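Local coordinates for protein carbon monoxide dehydrogenase (Thermococcus sp. AM4, PDB 6T7J) that probably catalyses the reversible oxidation of carbon monoxide to carbon dioxide at a nickel-iron-sulfur cluster, here isolated without its nickel, at residues Tyr7-Lys12 / Ala35-Leu40; Phe119-Leu124 / Lys380-Ala385. All coordinates share one frame; numbering follows the deposited sequence.

Contact 1. Residues Tyr7-Lys12 / Ala35-Leu40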
ATOM      1  N   TYR A   7       3.916  35.032  -3.553  1.00 67.27           N
ATOM      2  CA  TYR A   7       4.995  35.075  -4.533  1.00 65.54           C
ATOM      3  C   TYR A   7       4.408  34.923  -5.927  1.00 64.33           C
ATOM      4  O   TYR A   7       3.642  33.989  -6.184  1.00 67.21           O
ATOM      5  CB  TYR A   7       6.040  33.977  -4.281  1.00 64.98           C
ATOM      6  CG  TYR A   7       6.474  33.855  -2.839  1.00 64.57           C
ATOM      7  CD1 TYR A   7       7.661  34.426  -2.398  1.00 65.63           C
ATOM      8  CD2 TYR A   7       5.701  33.163  -1.919  1.00 68.53           C
ATOM      9  CE1 TYR A   7       8.058  34.314  -1.078  1.00 66.84           C
ATOM     10  CE2 TYR A   7       6.092  33.042  -0.605  1.00 72.14           C
ATOM     11  CZ  TYR A   7       7.264  33.624  -0.186  1.00 73.21           C
ATOM     12  OH  TYR A   7       7.644  33.504   1.131  1.00 80.38           O
ATOM     13  N   ARG A   8       4.774  35.834  -6.821  1.00 63.87           N
ATOM     14  CA  ARG A   8       4.287  35.804  -8.189  1.00 59.00           C
ATOM     15  C   ARG A   8       5.183  34.927  -9.054  1.00 64.32           C
ATOM     16  O   ARG A   8       6.387  34.805  -8.816  1.00 63.82           O
ATOM     17  CB  ARG A   8       4.211  37.219  -8.764  1.00 61.18           C
ATOM     18  CG  ARG A   8       3.299  38.131  -7.963  1.00 63.30           C
ATOM     19  CD  ARG A   8       2.952  39.409  -8.710  1.00 66.55           C
ATOM     20  NE  ARG A   8       1.645  39.918  -8.308  1.00 62.58           N
ATOM     21  CZ  ARG A   8       0.895  40.723  -9.052  1.00 64.69           C
ATOM     22  NH1 ARG A   8      -0.286  41.133  -8.606  1.00 61.76           N
ATOM     23  NH2 ARG A   8       1.328  41.121 -10.240  1.00 65.82           N
ATOM     24  N   VAL A   9       4.576  34.311 -10.060  1.00 66.74           N
ATOM     25  CA  VAL A   9       5.244  33.336 -10.917  1.00 62.13           C
ATOM     26  C   VAL A   9       5.728  34.057 -12.170  1.00 61.79           C
ATOM     27  O   VAL A   9       4.898  34.584 -12.924  1.00 66.91           O
ATOM     28  CB  VAL A   9       4.305  32.177 -11.280  1.00 60.72           C
ATOM     29  CG1 VAL A   9       4.953  31.263 -12.309  1.00 54.50           C
ATOM     30  CG2 VAL A   9       3.920  31.403 -10.029  1.00 62.09           C
ATOM     31  N   PRO A  10       7.040  34.113 -12.428  1.00 64.62           N
ATOM     32  CA  PRO A  10       7.518  34.679 -13.698  1.00 65.08           C
ATOM     33  C   PRO A  10       6.944  33.920 -14.882  1.00 68.67           C
ATOM     34  O   PRO A  10       7.425  32.838 -15.235  1.00 68.44           O
ATOM     35  CB  PRO A  10       9.043  34.527 -13.604  1.00 62.31           C
ATOM     36  CG  PRO A  10       9.264  33.471 -12.565  1.00 65.53           C
ATOM     37  CD  PRO A  10       8.145  33.626 -11.586  1.00 61.49           C
ATOM     38  N   ALA A  11       5.910  34.489 -15.505  1.00 69.23           N
ATOM     39  CA  ALA A  11       5.077  33.741 -16.437  1.00 68.25           C
ATOM     40  C   ALA A  11       5.682  33.604 -17.828  1.00 72.68           C
ATOM     41  O   ALA A  11       5.339  32.656 -18.540  1.00 76.17           O
ATOM     42  CB  ALA A  11       3.698  34.396 -16.545  1.00 69.10           C
ATOM     43  N   LYS A  12       6.563  34.515 -18.242  1.00 78.61           N
ATOM     44  CA  LYS A  12       7.053  34.459 -19.616  1.00 79.92           C
ATOM     45  C   LYS A  12       7.955  33.256 -19.869  1.00 79.53           C
ATOM     46  O   LYS A  12       8.102  32.843 -21.024  1.00 81.03           O
ATOM     47  CB  LYS A  12       7.788  35.751 -19.976  1.00 77.26           C
ATOM     48  CG  LYS A  12       7.431  36.283 -21.358  1.00 70.09           C
ATOM     49  CD  LYS A  12       5.923  36.283 -21.574  1.00 69.57           C
ATOM     50  CE  LYS A  12       5.567  36.432 -23.046  1.00 75.27           C
ATOM     51  NZ  LYS A  12       4.108  36.245 -23.284  1.00 60.39           N
ATOM     52  N   ALA A  35      -0.855  25.793  -9.140  1.00 49.05           N
ATOM     53  CA  ALA A  35       0.148  24.875  -8.608  1.00 50.19           C
ATOM     54  C   ALA A  35       1.520  25.532  -8.513  1.00 51.71           C
ATOM     55  O   ALA A  35       2.306  25.201  -7.619  1.00 49.73           O
ATOM     56  CB  ALA A  35       0.218  23.614  -9.471  1.00 48.16           C
ATOM     57  N   TRP A  36       1.822  26.469  -9.415  1.00 51.48           N
ATOM     58  CA  TRP A  36       3.117  27.141  -9.381  1.00 49.82           C
ATOM     59  C   TRP A  36       3.251  28.032  -8.149  1.00 51.73           C
ATOM     60  O   TRP A  36       4.295  28.029  -7.483  1.00 53.81           O
ATOM     61  CB  TRP A  36       3.310  27.955 -10.662  1.00 45.73           C
ATOM     62  CG  TRP A  36       3.471  27.128 -11.909  1.00 47.65           C
ATOM     63  CD1 TRP A  36       4.620  26.552 -12.367  1.00 50.50           C
ATOM     64  CD2 TRP A  36       2.451  26.799 -12.864  1.00 49.75           C
ATOM     65  NE1 TRP A  36       4.380  25.882 -13.541  1.00 44.26           N
ATOM     66  CE2 TRP A  36       3.057  26.019 -13.870  1.00 48.26           C
ATOM     67  CE3 TRP A  36       1.086  27.086 -12.963  1.00 49.76           C
ATOM     68  CZ2 TRP A  36       2.345  25.522 -14.961  1.00 46.82           C
ATOM     69  CZ3 TRP A  36       0.382  26.593 -14.048  1.00 49.10           C
ATOM     70  CH2 TRP A  36       1.013  25.819 -15.032  1.00 47.11           C
ATOM     71  N   HIS A  37       2.204  28.801  -7.829  1.00 48.22           N
ATOM     72  CA  HIS A  37       2.248  29.661  -6.649  1.00 50.06           C
ATOM     73  C   HIS A  37       2.433  28.844  -5.377  1.00 54.15           C
ATOM     74  O   HIS A  37       3.214  29.219  -4.493  1.00 54.01           O
ATOM     75  CB  HIS A  37       0.972  30.500  -6.561  1.00 46.69           C
ATOM     76  CG  HIS A  37       0.700  31.322  -7.782  1.00 58.19           C
ATOM     77  ND1 HIS A  37      -0.132  30.897  -8.796  1.00 58.86           N
ATOM     78  CD2 HIS A  37       1.149  32.544  -8.153  1.00 64.04           C
ATOM     79  CE1 HIS A  37      -0.182  31.822  -9.739  1.00 57.92           C
ATOM     80  NE2 HIS A  37       0.589  32.830  -9.373  1.00 57.34           N
ATOM     81  N   ARG A  38       1.728  27.717  -5.265  1.00 48.37           N
ATOM     82  CA  ARG A  38       1.846  26.902  -4.063  1.00 46.64           C
ATOM     83  C   ARG A  38       3.187  26.180  -4.004  1.00 51.07           C
ATOM     84  O   ARG A  38       3.741  25.995  -2.913  1.00 47.52           O
ATOM     85  CB  ARG A  38       0.677  25.920  -3.990  1.00 50.82           C
ATOM     86  CG  ARG A  38      -0.676  26.619  -3.862  1.00 48.96           C
ATOM     87  CD  ARG A  38      -1.808  25.637  -3.622  1.00 47.06           C
ATOM     88  NE  ARG A  38      -1.993  24.743  -4.760  1.00 53.45           N
ATOM     89  CZ  ARG A  38      -2.811  24.987  -5.779  1.00 49.53           C
ATOM     90  NH1 ARG A  38      -3.528  26.103  -5.805  1.00 48.28           N
ATOM     91  NH2 ARG A  38      -2.909  24.116  -6.774  1.00 46.88           N
ATOM     92  N   LEU A  39       3.733  25.784  -5.159  1.00 51.34           N
ATOM     93  CA  LEU A  39       5.106  25.289  -5.190  1.00 47.72           C
ATOM     94  C   LEU A  39       6.073  26.332  -4.648  1.00 58.68           C
ATOM     95  O   LEU A  39       6.967  26.011  -3.855  1.00 59.28           O
ATOM     96  CB  LEU A  39       5.499  24.893  -6.612  1.00 46.83           C
ATOM     97  CG  LEU A  39       6.992  24.606  -6.798  1.00 47.11           C
ATOM     98  CD1 LEU A  39       7.389  23.348  -6.037  1.00 46.49           C
ATOM     99  CD2 LEU A  39       7.353  24.484  -8.274  1.00 47.59           C
ATOM    100  N   LEU A  40       5.911  27.591  -5.069  1.00 56.55           N
ATOM    101  CA  LEU A  40       6.744  28.663  -4.532  1.00 52.80           C
ATOM    102  C   LEU A  40       6.548  28.809  -3.027  1.00 54.42           C
ATOM    103  O   LEU A  40       7.506  29.069  -2.288  1.00 56.60           O
ATOM    104  CB  LEU A  40       6.431  29.981  -5.242  1.00 55.21           C
ATOM    105  CG  LEU A  40       6.889  30.104  -6.697  1.00 52.32           C
ATOM    106  CD1 LEU A  40       6.535  31.475  -7.258  1.00 56.29           C
ATOM    107  CD2 LEU A  40       8.380  29.838  -6.812  1.00 50.32           C
TER
HETATM  108  O   HOH W   1       2.756  31.873  -4.139  1.00 56.98           O
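Tyr7 O and His37 O are joined by one water, which donates to both carbonyls. The water oxygen lies 2.7 Å from His37 O and 3.1 Å from Tyr7 O. The water therefore links the N-terminal loop to the backbone of helix 35-42. Tyr7 O also lies at the edge of the His37 ring, near its plane, 3.5 Å from His37 CD2. Val9 fills the middle of the contact. Its CG1 is anti to the backbone N (chi1 173°), while CG2 stands beside that N and meets three residues of the helix. Val9 CG2 sits over one face of the His37 imidazole, displaced toward the rim, and makes a CH-pi contact 3.8 Å from the ring centroid. Val9 CG2 also touches Trp36 CB at 3.6 Å and Leu40 CD1 at 3.8 Å. Leu40 CD1 continues the apolar patch to Tyr7 CB, 3.9 Å away, and packs against Arg8 O. Beyond the two segments, Glu28 OE2 of helix 20-30 accepts hydrogen bonds from both Val9 N and His37 NE2. His37 ND1 is paired with Thr34 N, which suggests that ND1 is the acceptor and NE2 carries the proton. Glu28 probably favours that tautomer. The buried imidazole thus has partners at both nitrogens and a methyl group on one face, which should restrict its rotation.

Contact 2. Residues Phe119-Leu124 / Lys380-Ala385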
ATOM      1  N   PHE A 119     -25.005  -4.837 -18.620  1.00 56.93           N
ATOM      2  CA  PHE A 119     -24.805  -3.427 -18.956  1.00 57.34           C
ATOM      3  C   PHE A 119     -25.031  -3.251 -20.454  1.00 63.76           C
ATOM      4  O   PHE A 119     -24.095  -3.178 -21.250  1.00 67.56           O
ATOM      5  CB  PHE A 119     -23.412  -2.960 -18.546  1.00 59.14           C
ATOM      6  CG  PHE A 119     -23.101  -3.162 -17.092  1.00 56.58           C
ATOM      7  CD1 PHE A 119     -24.036  -2.857 -16.119  1.00 56.80           C
ATOM      8  CD2 PHE A 119     -21.864  -3.648 -16.700  1.00 53.67           C
ATOM      9  CE1 PHE A 119     -23.745  -3.041 -14.779  1.00 54.50           C
ATOM     10  CE2 PHE A 119     -21.568  -3.833 -15.364  1.00 51.73           C
ATOM     11  CZ  PHE A 119     -22.510  -3.529 -14.402  1.00 58.41           C
ATOM     12  N   GLN A 120     -26.304  -3.168 -20.839  1.00 65.12           N
ATOM     13  CA  GLN A 120     -26.620  -3.065 -22.259  1.00 65.83           C
ATOM     14  C   GLN A 120     -26.270  -1.708 -22.854  1.00 60.85           C
ATOM     15  O   GLN A 120     -26.441  -1.524 -24.064  1.00 64.21           O
ATOM     16  CB  GLN A 120     -28.098  -3.371 -22.495  1.00 66.33           C
ATOM     17  CG  GLN A 120     -28.592  -4.621 -21.789  1.00 80.18           C
ATOM     18  CD  GLN A 120     -29.038  -5.702 -22.757  1.00 79.84           C
ATOM     19  OE1 GLN A 120     -30.063  -5.568 -23.427  1.00 81.77           O
ATOM     20  NE2 GLN A 120     -28.267  -6.779 -22.836  1.00 71.45           N
ATOM     21  N   TYR A 121     -25.791  -0.756 -22.056  1.00 61.18           N
ATOM     22  CA  TYR A 121     -25.259   0.484 -22.607  1.00 66.05           C
ATOM     23  C   TYR A 121     -23.830   0.333 -23.109  1.00 58.00           C
ATOM     24  O   TYR A 121     -23.256   1.311 -23.598  1.00 56.91           O
ATOM     25  CB  TYR A 121     -25.323   1.603 -21.564  1.00 61.57           C
ATOM     26  CG  TYR A 121     -26.714   2.144 -21.341  1.00 62.69           C
ATOM     27  CD1 TYR A 121     -27.448   2.682 -22.390  1.00 64.23           C
ATOM     28  CD2 TYR A 121     -27.298   2.112 -20.081  1.00 61.37           C
ATOM     29  CE1 TYR A 121     -28.724   3.178 -22.190  1.00 67.64           C
ATOM     30  CE2 TYR A 121     -28.572   2.604 -19.870  1.00 64.26           C
ATOM     31  CZ  TYR A 121     -29.281   3.135 -20.928  1.00 60.85           C
ATOM     32  OH  TYR A 121     -30.549   3.627 -20.722  1.00 61.67           O
ATOM     33  N   TYR A 122     -23.247  -0.859 -23.005  1.00 62.27           N
ATOM     34  CA  TYR A 122     -21.888  -1.113 -23.454  1.00 62.14           C
ATOM     35  C   TYR A 122     -21.864  -2.358 -24.329  1.00 64.99           C
ATOM     36  O   TYR A 122     -22.559  -3.341 -24.049  1.00 66.76           O
ATOM     37  CB  TYR A 122     -20.934  -1.273 -22.267  1.00 57.11           C
ATOM     38  CG  TYR A 122     -20.803  -0.024 -21.426  1.00 57.49           C
ATOM     39  CD1 TYR A 122     -19.830   0.924 -21.710  1.00 54.99           C
ATOM     40  CD2 TYR A 122     -21.656   0.209 -20.355  1.00 54.23           C
ATOM     41  CE1 TYR A 122     -19.707   2.071 -20.950  1.00 56.38           C
ATOM     42  CE2 TYR A 122     -21.540   1.353 -19.588  1.00 57.53           C
ATOM     43  CZ  TYR A 122     -20.563   2.280 -19.890  1.00 57.08           C
ATOM     44  OH  TYR A 122     -20.439   3.423 -19.132  1.00 55.84           O
ATOM     45  N   LYS A 123     -21.061  -2.305 -25.385  1.00 64.49           N
ATOM     46  CA  LYS A 123     -21.003  -3.332 -26.413  1.00 55.90           C
ATOM     47  C   LYS A 123     -19.689  -4.095 -26.333  1.00 57.49           C
ATOM     48  O   LYS A 123     -18.744  -3.700 -25.644  1.00 55.93           O
ATOM     49  CB  LYS A 123     -21.147  -2.708 -27.810  1.00 59.84           C
ATOM     50  CG  LYS A 123     -22.556  -2.282 -28.188  1.00 62.68           C
ATOM     51  CD  LYS A 123     -22.740  -0.775 -28.068  1.00 71.95           C
ATOM     52  CE  LYS A 123     -24.093  -0.432 -27.461  1.00 72.00           C
ATOM     53  NZ  LYS A 123     -24.219   1.026 -27.181  1.00 65.59           N
ATOM     54  N   LEU A 124     -19.646  -5.213 -27.049  1.00 60.51           N
ATOM     55  CA  LEU A 124     -18.395  -5.852 -27.443  1.00 49.91           C
ATOM     56  C   LEU A 124     -18.152  -5.419 -28.884  1.00 52.36           C
ATOM     57  O   LEU A 124     -18.705  -6.004 -29.818  1.00 56.85           O
ATOM     58  CB  LEU A 124     -18.475  -7.368 -27.306  1.00 51.53           C
ATOM     59  CG  LEU A 124     -18.622  -7.937 -25.894  1.00 56.14           C
ATOM     60  CD1 LEU A 124     -18.806  -9.447 -25.949  1.00 53.97           C
ATOM     61  CD2 LEU A 124     -17.420  -7.570 -25.039  1.00 48.29           C
ATOM     62  N   LYS A 380     -27.109   2.448 -15.259  1.00 60.57           N
ATOM     63  CA  LYS A 380     -27.875   3.642 -15.606  1.00 61.55           C
ATOM     64  C   LYS A 380     -26.982   4.700 -16.250  1.00 60.43           C
ATOM     65  O   LYS A 380     -27.182   5.901 -16.063  1.00 59.11           O
ATOM     66  CB  LYS A 380     -28.578   4.214 -14.377  1.00 57.47           C
ATOM     67  CG  LYS A 380     -29.604   3.279 -13.751  1.00 63.15           C
ATOM     68  CD  LYS A 380     -30.832   3.126 -14.636  1.00 68.08           C
ATOM     69  CE  LYS A 380     -31.773   2.052 -14.105  1.00 61.29           C
ATOM     70  NZ  LYS A 380     -32.934   1.832 -15.017  1.00 57.07           N
ATOM     71  N   ALA A 381     -26.001   4.250 -17.039  1.00 61.61           N
ATOM     72  CA  ALA A 381     -24.945   5.134 -17.527  1.00 57.21           C
ATOM     73  C   ALA A 381     -25.507   6.296 -18.337  1.00 57.62           C
ATOM     74  O   ALA A 381     -25.149   7.459 -18.106  1.00 63.67           O
ATOM     75  CB  ALA A 381     -23.947   4.333 -18.363  1.00 59.41           C
ATOM     76  N   ASP A 382     -26.385   6.003 -19.298  1.00 58.35           N
ATOM     77  CA  ASP A 382     -26.887   7.051 -20.181  1.00 57.49           C
ATOM     78  C   ASP A 382     -27.720   8.074 -19.416  1.00 60.53           C
ATOM     79  O   ASP A 382     -27.658   9.273 -19.711  1.00 58.66           O
ATOM     80  CB  ASP A 382     -27.696   6.433 -21.320  1.00 60.12           C
ATOM     81  CG  ASP A 382     -26.828   6.029 -22.499  1.00 62.13           C
ATOM     82  OD1 ASP A 382     -25.784   5.378 -22.279  1.00 57.46           O
ATOM     83  OD2 ASP A 382     -27.190   6.361 -23.647  1.00 67.52           O
ATOM     84  N   GLU A 383     -28.490   7.626 -18.421  1.00 58.95           N
ATOM     85  CA  GLU A 383     -29.302   8.558 -17.640  1.00 57.31           C
ATOM     86  C   GLU A 383     -28.429   9.502 -16.819  1.00 55.22           C
ATOM     87  O   GLU A 383     -28.683  10.714 -16.776  1.00 57.16           O
ATOM     88  CB  GLU A 383     -30.260   7.782 -16.736  1.00 58.44           C
ATOM     89  CG  GLU A 383     -31.442   7.165 -17.469  1.00 64.86           C
ATOM     90  CD  GLU A 383     -31.213   5.710 -17.841  1.00 70.19           C
ATOM     91  OE1 GLU A 383     -32.177   4.918 -17.772  1.00 73.76           O
ATOM     92  OE2 GLU A 383     -30.069   5.357 -18.202  1.00 67.63           O
ATOM     93  N   ILE A 384     -27.392   8.968 -16.169  1.00 58.00           N
ATOM     94  CA  ILE A 384     -26.483   9.807 -15.393  1.00 59.58           C
ATOM     95  C   ILE A 384     -25.745  10.780 -16.305  1.00 55.34           C
ATOM     96  O   ILE A 384     -25.556  11.956 -15.963  1.00 59.36           O
ATOM     97  CB  ILE A 384     -25.504   8.934 -14.585  1.00 56.29           C
ATOM     98  CG1 ILE A 384     -26.255   7.837 -13.827  1.00 48.69           C
ATOM     99  CG2 ILE A 384     -24.695   9.788 -13.621  1.00 60.00           C
ATOM    100  CD1 ILE A 384     -26.950   8.316 -12.579  1.00 58.35           C
ATOM    101  N   ALA A 385     -25.316  10.310 -17.478  1.00 51.74           N
ATOM    102  CA  ALA A 385     -24.623  11.191 -18.414  1.00 50.62           C
ATOM    103  C   ALA A 385     -25.535  12.315 -18.895  1.00 53.33           C
ATOM    104  O   ALA A 385     -25.108  13.474 -18.990  1.00 50.56           O
ATOM    105  CB  ALA A 385     -24.090  10.382 -19.595  1.00 50.40           C
TER
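Lys380 takes the N-cap position of helix 381-395, and its CA comes within 4.4 Å of Tyr121 CE2. The residues that follow form the first turn of this helix, and the Tyr121 side chain lies against it. Ala381 meets both tyrosines of the 119-124 loop. Its backbone N lies near Tyr121 CD2, and Ala381 CB packs against the far end of Tyr122, 3.7 Å from Tyr122 OH and 4.0 Å from Tyr122 CE2. Tyr122 OH has its polar partner elsewhere, at Ile272 O. Asp382 carries the main stack. Asp382 CB lies over one face of the Tyr121 ring, off centre, in a CH-pi contact 3.8 Å from the centroid. The carboxylate continues across the CD1 side of the ring, almost parallel to it, with the planes 10° apart. Asp382 OD1 is 3.2 Å from Tyr121 CD1. This oxygen also forms a salt bridge with Lys276 NZ, which bonds to Tyr121 O as well. One ammonium group thus ties the acid to the loop backbone and probably offsets the negative charge held against the ring. Glu383 approaches the phenol end. Its chain turns about CB-CG (chi2 96°), which brings CD round toward the phenol end, and Glu383 OE2 lies 3.1 Å from Tyr121 OH. The Glu383 carboxylate is turned 85° from the ring plane, in contrast to the nearly flat stack of Asp382. The loop side is shaped by a type I turn from Phe119 to Tyr122, closed by Tyr122 N to Phe119 O. Tyr122 packs on Val110 and Val114 of helix 81-115 and makes a cation-pi contact with Lys276. Asp382 and Ala385 lie against helix 271-281. The contact joins the loop between helices 81-115 and 127-136 to the start of helix 381-395.

Contacts 1 and 2 lie in separate parts of the same subunit. Their centres are 42 Å apart and their nearest atoms about 27 Å apart. Each is centred about 25 Å from the middle of the chain. Contact 1 is local in sequence, with 22 residues between its segments, whereas contact 2 joins segments separated by 255 residues. Contact 1 is some way from the metal site: the Trp36 side chain is about 12 Å from the broken, nickel-free iron-sulfur cluster and does not line its pocket. Its helix also reaches the second subunit, where Arg38 bonds to Val76 O of that subunit. Contact 2 touches no other chain of the assembly and is packing within one subunit.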